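PDB 6NBO: N-isopropylammelide isopropylaminohydrolase from Burkholderia multivorans ATCC 17616, which belongs to the amidohydrolase family of TIM-barrel metalloenzymes and holds zinc ions at two sites close together in its barrel domain. Local coordinates for residues M9-I14 against P45-E50; A133-L138 against A175-A180; E320-I325 against E377-R382. One frame throughout, in Å; residues are numbered along the deposited sequence.

Interaction 1: M9-I14 against P45-E50; sequences MTALLI and PGCAIE
Ile-49 lies side by side with Leu-13 on one face of a pair of parallel strands, both side chains pointing the same way. From CB, the Ile-49 chain divides at once. Ile-49 CG2 looks across to Leu-13 O at 4.1 Å, while CG1 stands anti to the carbonyl carbon and beside the backbone N (chi1 -54°). The next torsion brings Ile-49 CD1 against the neighbouring leucine, 3.9 Å from Leu-13 CB and 4.0 Å from Leu-13 CD2. Strands 11-17 and 48-51 are here neighbours in the small beta domain that accompanies the barrel in many amidohydrolases, with 48-51 at the sheet's edge and strand 25-30 flanking 11-17 on its other side. Backbone bonds set the parallel register: Ala-48 N to Ala-11 O, Leu-13 N to Ala-48 O (2.9 Å) and Glu-50 N to Leu-13 O. Less certainly, in one of two conformers, Cys-47 SG lies 3.6 Å from Ala-11 CB. On the face carrying Leu-12, Ala-48, Ile-14 and Glu-50, Leu-12 CD1 meets Ala-48 CB at 3.9 Å, and Ile-394 of strand 393-397 packs against Leu-12 and Glu-50. The Glu-50 chain bends at its second torsion, and its carboxylate forms a salt bridge with Arg-397.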
loop_
_atom_site.group_PDB
_atom_site.type_symbol
_atom_site.label_atom_id
_atom_site.label_comp_id
_atom_site.label_asym_id
_atom_site.label_seq_id
_atom_site.Cartn_x
_atom_site.Cartn_y
_atom_site.Cartn_z
ATOM N N MET A 9 -6.380 -7.842 -31.082
ATOM C CA MET A 9 -6.217 -8.023 -29.644
ATOM C C MET A 9 -5.188 -9.108 -29.334
ATOM O O MET A 9 -5.091 -10.110 -30.041
ATOM C CB MET A 9 -7.552 -8.373 -28.991
ATOM C CG MET A 9 -7.527 -8.278 -27.476
ATOM S SD MET A 9 -8.871 -9.198 -26.714
ATOM C CE MET A 9 -8.548 -10.844 -27.348
ATOM N N THR A 10 -4.430 -8.902 -28.262
ATOM C CA THR A 10 -3.329 -9.781 -27.900
ATOM C C THR A 10 -3.783 -10.836 -26.894
ATOM O O THR A 10 -4.560 -10.545 -25.976
ATOM C CB THR A 10 -2.166 -8.971 -27.322
ATOM N N ALA A 11 -3.298 -12.066 -27.082
ATOM C CA ALA A 11 -3.499 -13.157 -26.132
ATOM C C ALA A 11 -2.153 -13.697 -25.667
ATOM O O ALA A 11 -1.202 -13.784 -26.455
ATOM C CB ALA A 11 -4.316 -14.294 -26.741
ATOM N N LEU A 12 -2.090 -14.079 -24.389
ATOM C CA LEU A 12 -0.895 -14.647 -23.776
ATOM C C LEU A 12 -1.296 -15.874 -22.973
ATOM O O LEU A 12 -2.143 -15.785 -22.080
ATOM C CB LEU A 12 -0.195 -13.633 -22.869
ATOM C CG LEU A 12 1.031 -14.153 -22.114
ATOM C CD1 LEU A 12 2.141 -14.541 -23.071
ATOM C CD2 LEU A 12 1.505 -13.080 -21.132
ATOM N N LEU A 13 -0.703 -17.016 -23.298
ATOM C CA LEU A 13 -0.935 -18.257 -22.570
ATOM C C LEU A 13 0.315 -18.545 -21.750
ATOM O O LEU A 13 1.375 -18.840 -22.310
ATOM C CB LEU A 13 -1.251 -19.412 -23.522
ATOM C CG LEU A 13 -1.465 -20.778 -22.854
ATOM C CD1 LEU A 13 -2.593 -20.709 -21.830
ATOM C CD2 LEU A 13 -1.752 -21.842 -23.897
ATOM N N ILE A 14 0.185 -18.453 -20.432
ATOM C CA ILE A 14 1.254 -18.817 -19.508
ATOM C C ILE A 14 1.014 -20.263 -19.092
ATOM O O ILE A 14 0.058 -20.558 -18.369
ATOM C CB ILE A 14 1.277 -17.895 -18.286
ATOM C CG1 ILE A 14 1.382 -16.421 -18.718
ATOM C CG2 ILE A 14 2.410 -18.312 -17.333
ATOM C CD1 ILE A 14 1.222 -15.427 -17.534
ATOM N N PRO A 45 -5.790 -19.218 -31.695
ATOM C CA PRO A 45 -4.872 -19.032 -32.827
ATOM C C PRO A 45 -4.023 -17.775 -32.653
ATOM O O PRO A 45 -4.515 -16.728 -32.231
ATOM C CB PRO A 45 -5.818 -18.924 -34.029
ATOM C CG PRO A 45 -7.045 -19.676 -33.600
ATOM C CD PRO A 45 -7.180 -19.441 -32.127
ATOM N N GLY A 46 -2.721 -17.904 -32.918
ATOM C CA GLY A 46 -1.805 -16.773 -32.897
ATOM C C GLY A 46 -1.396 -16.273 -31.531
ATOM O O GLY A 46 -0.758 -15.219 -31.432
ATOM N N CYS A 47 -1.725 -16.994 -30.474
ATOM C CA CYS A 47 -1.479 -16.554 -29.112
ATOM C C CYS A 47 -0.002 -16.719 -28.752
ATOM O O CYS A 47 0.613 -17.725 -29.107
ATOM C CB CYS A 47 -2.374 -17.385 -28.188
ATOM S SG CYS A 47 -2.212 -17.223 -26.433
ATOM N N ALA A 48 0.559 -15.743 -28.046
ATOM C CA ALA A 48 1.909 -15.891 -27.520
ATOM C C ALA A 48 1.925 -16.927 -26.399
ATOM O O ALA A 48 0.958 -17.082 -25.649
ATOM C CB ALA A 48 2.434 -14.551 -26.996
ATOM N N ILE A 49 3.036 -17.653 -26.298
ATOM C CA ILE A 49 3.208 -18.713 -25.309
ATOM C C ILE A 49 4.337 -18.319 -24.371
ATOM O O ILE A 49 5.422 -17.941 -24.825
ATOM C CB ILE A 49 3.531 -20.066 -25.973
ATOM C CG1 ILE A 49 2.484 -20.424 -27.029
ATOM C CG2 ILE A 49 3.625 -21.156 -24.913
ATOM C CD1 ILE A 49 1.113 -20.599 -26.452
ATOM N N GLU A 50 4.092 -18.427 -23.070
ATOM C CA GLU A 50 5.131 -18.255 -22.062
ATOM C C GLU A 50 5.209 -19.542 -21.248
ATOM O O GLU A 50 4.214 -19.960 -20.649
ATOM C CB GLU A 50 4.814 -17.040 -21.183
ATOM C CG GLU A 50 5.888 -16.642 -20.232
ATOM C CD GLU A 50 7.099 -16.039 -20.912
ATOM O OE1 GLU A 50 6.985 -15.501 -22.039
ATOM O OE2 GLU A 50 8.172 -16.103 -20.297
#

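Interaction 2: A133-L138 against A175-A180; sequences AGLRHL and ADALAA
Leu-135 and Leu-138 reach from the start of one outer helix of the TIM barrel to Ala-177 on the next, helix 170-180. In this beta/alpha fold the helices form a layer around the strands, and the meeting of 136-147 with 170-180 is a piece of that layer, built from leucine tips set against a surface of small residues. Leu-135 holds the N-cap position, just after Gly-134 in the type II' turn that runs from Ala-133 to Arg-136. Its two methyls divide the work. Leu-135 CD1 lies 4.1 Å from Asp-176 CB, where the two side chains cross at about a right angle, and Leu-135 CD2 lies 3.9 Å from Ala-177 CB. Leu-138, one turn further on, has CG anti to the backbone N (chi1 177°) and approaches through a single methyl, CD2, which is 4.1 Å from Ala-180 CB. Beneath the pair, Leu-138 touches Ile-156 and Ala-177 touches Ala-158, both on strand 153-159, so the contact rests on the barrel wall. The short alanine side chain lets the leucine come close to the helix backbone: Leu-138 CD2 is 3.8 Å from Ala-177 CB and only 3.7 Å from Ala-177 O.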
loop_
_atom_site.group_PDB
_atom_site.type_symbol
_atom_site.label_atom_id
_atom_site.label_comp_id
_atom_site.label_asym_id
_atom_site.label_seq_id
_atom_site.Cartn_x
_atom_site.Cartn_y
_atom_site.Cartn_z
ATOM N N ALA A 133 4.923 23.757 0.231
ATOM C CA ALA A 133 5.108 23.386 -1.160
ATOM C C ALA A 133 3.850 23.498 -2.002
ATOM O O ALA A 133 3.945 23.405 -3.229
ATOM C CB ALA A 133 5.627 21.943 -1.258
ATOM N N GLY A 134 2.680 23.677 -1.395
ATOM C CA GLY A 134 1.473 23.691 -2.200
ATOM C C GLY A 134 1.190 22.307 -2.750
ATOM O O GLY A 134 1.381 21.288 -2.076
ATOM N N LEU A 135 0.723 22.262 -3.992
ATOM C CA LEU A 135 0.468 20.995 -4.669
ATOM C C LEU A 135 1.671 20.497 -5.473
ATOM O O LEU A 135 1.511 19.619 -6.325
ATOM C CB LEU A 135 -0.747 21.131 -5.596
ATOM C CG LEU A 135 -2.058 21.604 -4.948
ATOM C CD1 LEU A 135 -3.212 21.582 -5.958
ATOM C CD2 LEU A 135 -2.394 20.779 -3.715
ATOM N N ARG A 136 2.871 21.037 -5.232
ATOM C CA ARG A 136 3.996 20.683 -6.096
ATOM C C ARG A 136 4.315 19.194 -6.028
ATOM O O ARG A 136 4.566 18.563 -7.062
ATOM C CB ARG A 136 5.238 21.506 -5.751
ATOM C CG ARG A 136 6.457 20.995 -6.515
ATOM C CD ARG A 136 7.530 22.033 -6.687
ATOM N NE ARG A 136 7.746 22.851 -5.500
ATOM C CZ ARG A 136 8.365 22.440 -4.396
ATOM N NH1 ARG A 136 8.532 23.285 -3.384
ATOM N NH2 ARG A 136 8.804 21.190 -4.298
ATOM N N HIS A 137 4.337 18.614 -4.823
ATOM C CA HIS A 137 4.606 17.181 -4.723
ATOM C C HIS A 137 3.491 16.374 -5.373
ATOM O O HIS A 137 3.751 15.375 -6.054
ATOM C CB HIS A 137 4.768 16.753 -3.261
ATOM C CG HIS A 137 5.773 17.558 -2.494
ATOM N ND1 HIS A 137 7.071 17.741 -2.920
ATOM C CD2 HIS A 137 5.669 18.220 -1.316
ATOM C CE1 HIS A 137 7.721 18.487 -2.042
ATOM N NE2 HIS A 137 6.892 18.790 -1.059
ATOM N N LEU A 138 2.239 16.778 -5.152
ATOM C CA LEU A 138 1.115 16.108 -5.799
ATOM C C LEU A 138 1.265 16.113 -7.316
ATOM O O LEU A 138 1.112 15.072 -7.968
ATOM C CB LEU A 138 -0.194 16.780 -5.386
ATOM C CG LEU A 138 -1.422 16.182 -6.066
ATOM C CD1 LEU A 138 -1.557 14.700 -5.678
ATOM C CD2 LEU A 138 -2.680 16.980 -5.695
ATOM N N ALA A 175 -8.506 20.396 -0.118
ATOM C CA ALA A 175 -9.621 20.352 -1.057
ATOM C C ALA A 175 -9.124 20.485 -2.491
ATOM O O ALA A 175 -9.560 19.749 -3.385
ATOM C CB ALA A 175 -10.627 21.456 -0.728
ATOM N N ASP A 176 -8.215 21.435 -2.731
ATOM C CA ASP A 176 -7.620 21.579 -4.060
ATOM C C ASP A 176 -6.920 20.299 -4.494
ATOM O O ASP A 176 -6.943 19.945 -5.678
ATOM C CB ASP A 176 -6.623 22.738 -4.079
ATOM C CG ASP A 176 -7.292 24.077 -3.924
ATOM O OD1 ASP A 176 -8.538 24.134 -4.014
ATOM O OD2 ASP A 176 -6.570 25.069 -3.706
ATOM N N ALA A 177 -6.282 19.596 -3.553
ATOM C CA ALA A 177 -5.579 18.367 -3.903
ATOM C C ALA A 177 -6.556 17.306 -4.389
ATOM O O ALA A 177 -6.301 16.619 -5.386
ATOM C CB ALA A 177 -4.786 17.848 -2.697
ATOM N N LEU A 178 -7.669 17.130 -3.674
ATOM C CA LEU A 178 -8.686 16.185 -4.128
ATOM C C LEU A 178 -9.218 16.577 -5.498
ATOM O O LEU A 178 -9.350 15.730 -6.390
ATOM C CB LEU A 178 -9.826 16.110 -3.113
ATOM C CG LEU A 178 -9.422 15.673 -1.708
ATOM C CD1 LEU A 178 -10.645 15.612 -0.805
ATOM C CD2 LEU A 178 -8.706 14.333 -1.734
ATOM N N ALA A 179 -9.509 17.863 -5.693
ATOM C CA ALA A 179 -9.978 18.319 -6.996
ATOM C C ALA A 179 -8.950 18.060 -8.086
ATOM O O ALA A 179 -9.318 17.808 -9.239
ATOM C CB ALA A 179 -10.317 19.805 -6.941
ATOM N N ALA A 180 -7.666 18.120 -7.751
ATOM C CA ALA A 180 -6.628 17.983 -8.765
ATOM C C ALA A 180 -6.297 16.536 -9.090
ATOM O O ALA A 180 -5.548 16.294 -10.039
ATOM C CB ALA A 180 -5.348 18.695 -8.317
#

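Interaction 3: E320-I325 against E377-R382; sequences ERAMLI and EAVVAR
Glu-320 and Arg-382 form a salt bridge where helix 318-328, which follows the last barrel strand of this amidohydrolase, is crossed nearly at a right angle (94° between the short segments) by helix 375-381, inserted between strands 367-370 and 387-390. Arg-382 NH1 gives a hydrogen bond to Glu-320 OE2 at 2.8 Å. The oxygen sits at the edge of the guanidinium, almost in its plane, but is itself met on its anti side, and the carboxylate and guanidinium planes are turned 56° apart. The NE/NH2 edge of the same flat group is held by its own helix. Arg-382 NE reaches Val-380 O at 3.0 Å and NH2 reaches the same oxygen at 3.2 Å, a side-on grip by two nitrogens that fixes the rotation of the guanidinium. Placed just where helix 375-381 ends and the chain turns to positive phi, this positive charge would probably also suit the helix dipole.

Over one face of the guanidinium lies Met-323 SD, 3.3 Å above the plane and offset toward the rim. The bend at the third torsion (chi3 73°) carries Met-323 CE back over the group, 3.8 Å from Arg-382 CZ. Below the charged layer the aliphatic part of the arginine runs against the glutamate, with Arg-382 CD 3.7 Å from Glu-320 CB. Farther in, Val-379 CG1 lies against Ala-322 CB and Met-323 CB, and Leu-341 of helix 334-342 also packs on this valine. The carbonyl oxygen of Val-379 is buried here without a polar partner: Met-323 CB lies 3.5 Å from Val-379 O.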
loop_
_atom_site.group_PDB
_atom_site.type_symbol
_atom_site.label_atom_id
_atom_site.label_comp_id
_atom_site.label_asym_id
_atom_site.label_seq_id
_atom_site.Cartn_x
_atom_site.Cartn_y
_atom_site.Cartn_z
ATOM N N GLU A 320 9.484 -8.993 0.496
ATOM C CA GLU A 320 10.312 -8.702 1.660
ATOM C C GLU A 320 9.494 -8.044 2.762
ATOM O O GLU A 320 9.716 -8.307 3.952
ATOM C CB GLU A 320 11.493 -7.816 1.271
ATOM C CG GLU A 320 12.435 -7.562 2.434
ATOM C CD GLU A 320 13.785 -7.099 1.954
ATOM O OE1 GLU A 320 14.054 -5.885 2.025
ATOM O OE2 GLU A 320 14.561 -7.949 1.472
ATOM N N ARG A 321 8.556 -7.167 2.397
ATOM C CA ARG A 321 7.718 -6.561 3.429
ATOM C C ARG A 321 6.842 -7.611 4.103
ATOM O O ARG A 321 6.639 -7.578 5.327
ATOM C CB ARG A 321 6.865 -5.441 2.828
ATOM C CG ARG A 321 6.038 -4.658 3.856
ATOM C CD ARG A 321 6.886 -4.128 4.999
ATOM N NE ARG A 321 8.133 -3.491 4.560
ATOM C CZ ARG A 321 8.942 -2.814 5.373
ATOM N NH1 ARG A 321 8.626 -2.663 6.652
ATOM N NH2 ARG A 321 10.059 -2.282 4.910
ATOM N N ALA A 322 6.331 -8.562 3.325
ATOM C CA ALA A 322 5.579 -9.665 3.911
ATOM C C ALA A 322 6.440 -10.438 4.890
ATOM O O ALA A 322 5.991 -10.780 5.993
ATOM C CB ALA A 322 5.063 -10.598 2.814
ATOM N N MET A 323 7.690 -10.715 4.505
ATOM C CA MET A 323 8.615 -11.381 5.414
ATOM C C MET A 323 8.798 -10.582 6.698
ATOM O O MET A 323 8.830 -11.155 7.794
ATOM C CB MET A 323 9.973 -11.588 4.735
ATOM C CG MET A 323 10.946 -12.424 5.568
ATOM S SD MET A 323 12.626 -12.332 4.937
ATOM C CE MET A 323 13.074 -10.660 5.423
ATOM N N LEU A 324 8.931 -9.258 6.593
ATOM C CA LEU A 324 9.177 -8.470 7.800
ATOM C C LEU A 324 7.937 -8.420 8.690
ATOM O O LEU A 324 8.045 -8.444 9.925
ATOM C CB LEU A 324 9.625 -7.063 7.423
ATOM C CG LEU A 324 10.994 -6.957 6.753
ATOM C CD1 LEU A 324 11.203 -5.530 6.262
ATOM C CD2 LEU A 324 12.094 -7.343 7.736
ATOM N N ILE A 325 6.755 -8.359 8.080
ATOM C CA ILE A 325 5.512 -8.444 8.851
ATOM C C ILE A 325 5.446 -9.774 9.603
ATOM O O ILE A 325 5.133 -9.823 10.802
ATOM C CB ILE A 325 4.303 -8.245 7.914
ATOM C CG1 ILE A 325 4.257 -6.791 7.421
ATOM C CG2 ILE A 325 2.991 -8.616 8.610
ATOM C CD1 ILE A 325 3.250 -6.536 6.306
ATOM N N GLU A 377 7.978 -20.376 1.238
ATOM C CA GLU A 377 9.336 -20.184 0.731
ATOM C C GLU A 377 9.467 -18.861 -0.013
ATOM O O GLU A 377 10.458 -18.143 0.156
ATOM C CB GLU A 377 9.748 -21.339 -0.186
ATOM C CG GLU A 377 11.175 -21.187 -0.707
ATOM C CD GLU A 377 11.524 -22.151 -1.845
ATOM O OE1 GLU A 377 10.853 -23.194 -2.004
ATOM O OE2 GLU A 377 12.483 -21.856 -2.587
ATOM N N ALA A 378 8.486 -18.528 -0.854
ATOM C CA ALA A 378 8.550 -17.268 -1.587
ATOM C C ALA A 378 8.631 -16.079 -0.643
ATOM O O ALA A 378 9.325 -15.096 -0.933
ATOM C CB ALA A 378 7.336 -17.123 -2.506
ATOM N N VAL A 379 7.906 -16.131 0.482
ATOM C CA VAL A 379 7.973 -15.034 1.448
ATOM C C VAL A 379 9.389 -14.881 2.010
ATOM O O VAL A 379 9.956 -13.779 2.016
ATOM C CB VAL A 379 6.939 -15.232 2.570
ATOM C CG1 VAL A 379 7.194 -14.227 3.707
ATOM C CG2 VAL A 379 5.527 -15.047 2.022
ATOM N N VAL A 380 9.989 -15.971 2.492
ATOM C CA VAL A 380 11.276 -15.781 3.173
ATOM C C VAL A 380 12.445 -15.714 2.189
ATOM O O VAL A 380 13.436 -15.016 2.447
ATOM C CB VAL A 380 11.528 -16.868 4.239
ATOM C CG1 VAL A 380 10.352 -16.961 5.205
ATOM C CG2 VAL A 380 11.841 -18.210 3.605
ATOM N N ALA A 381 12.376 -16.436 1.069
ATOM C CA ALA A 381 13.492 -16.433 0.132
ATOM C C ALA A 381 13.458 -15.251 -0.823
ATOM O O ALA A 381 14.506 -14.893 -1.374
ATOM C CB ALA A 381 13.527 -17.725 -0.686
ATOM N N ARG A 382 12.294 -14.640 -1.027
ATOM C CA ARG A 382 12.140 -13.506 -1.933
ATOM C C ARG A 382 12.810 -13.750 -3.289
ATOM O O ARG A 382 13.607 -12.929 -3.749
ATOM C CB ARG A 382 12.692 -12.242 -1.289
ATOM C CG ARG A 382 11.946 -11.823 0.000
ATOM C CD ARG A 382 12.900 -11.181 1.009
ATOM N NE ARG A 382 13.771 -12.148 1.677
ATOM C CZ ARG A 382 14.916 -11.823 2.275
ATOM N NH1 ARG A 382 15.336 -10.563 2.251
ATOM N NH2 ARG A 382 15.658 -12.750 2.876
#

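Followed from the N terminus, the three contacts come in series, none nested in or crossing another. Interaction 1 closes a loop of 30 residues, half of it strand, and completes the edge of the small beta domain before the chain enters the barrel. Interaction 2 then spans a helix, strand 153-159 and the start of the following helix, joining successive members of the outer layer. Interaction 3 closes the longest loop, of 51 residues, which already includes strand 367-370, and ties helix 318-328, beyond the last barrel strand, to the helix set among the later strands; the chain then runs on into 387-390 and 393-397. Interactions 2 and 3 lie on opposite sides of the chain's centre, about 35 Å apart between centres.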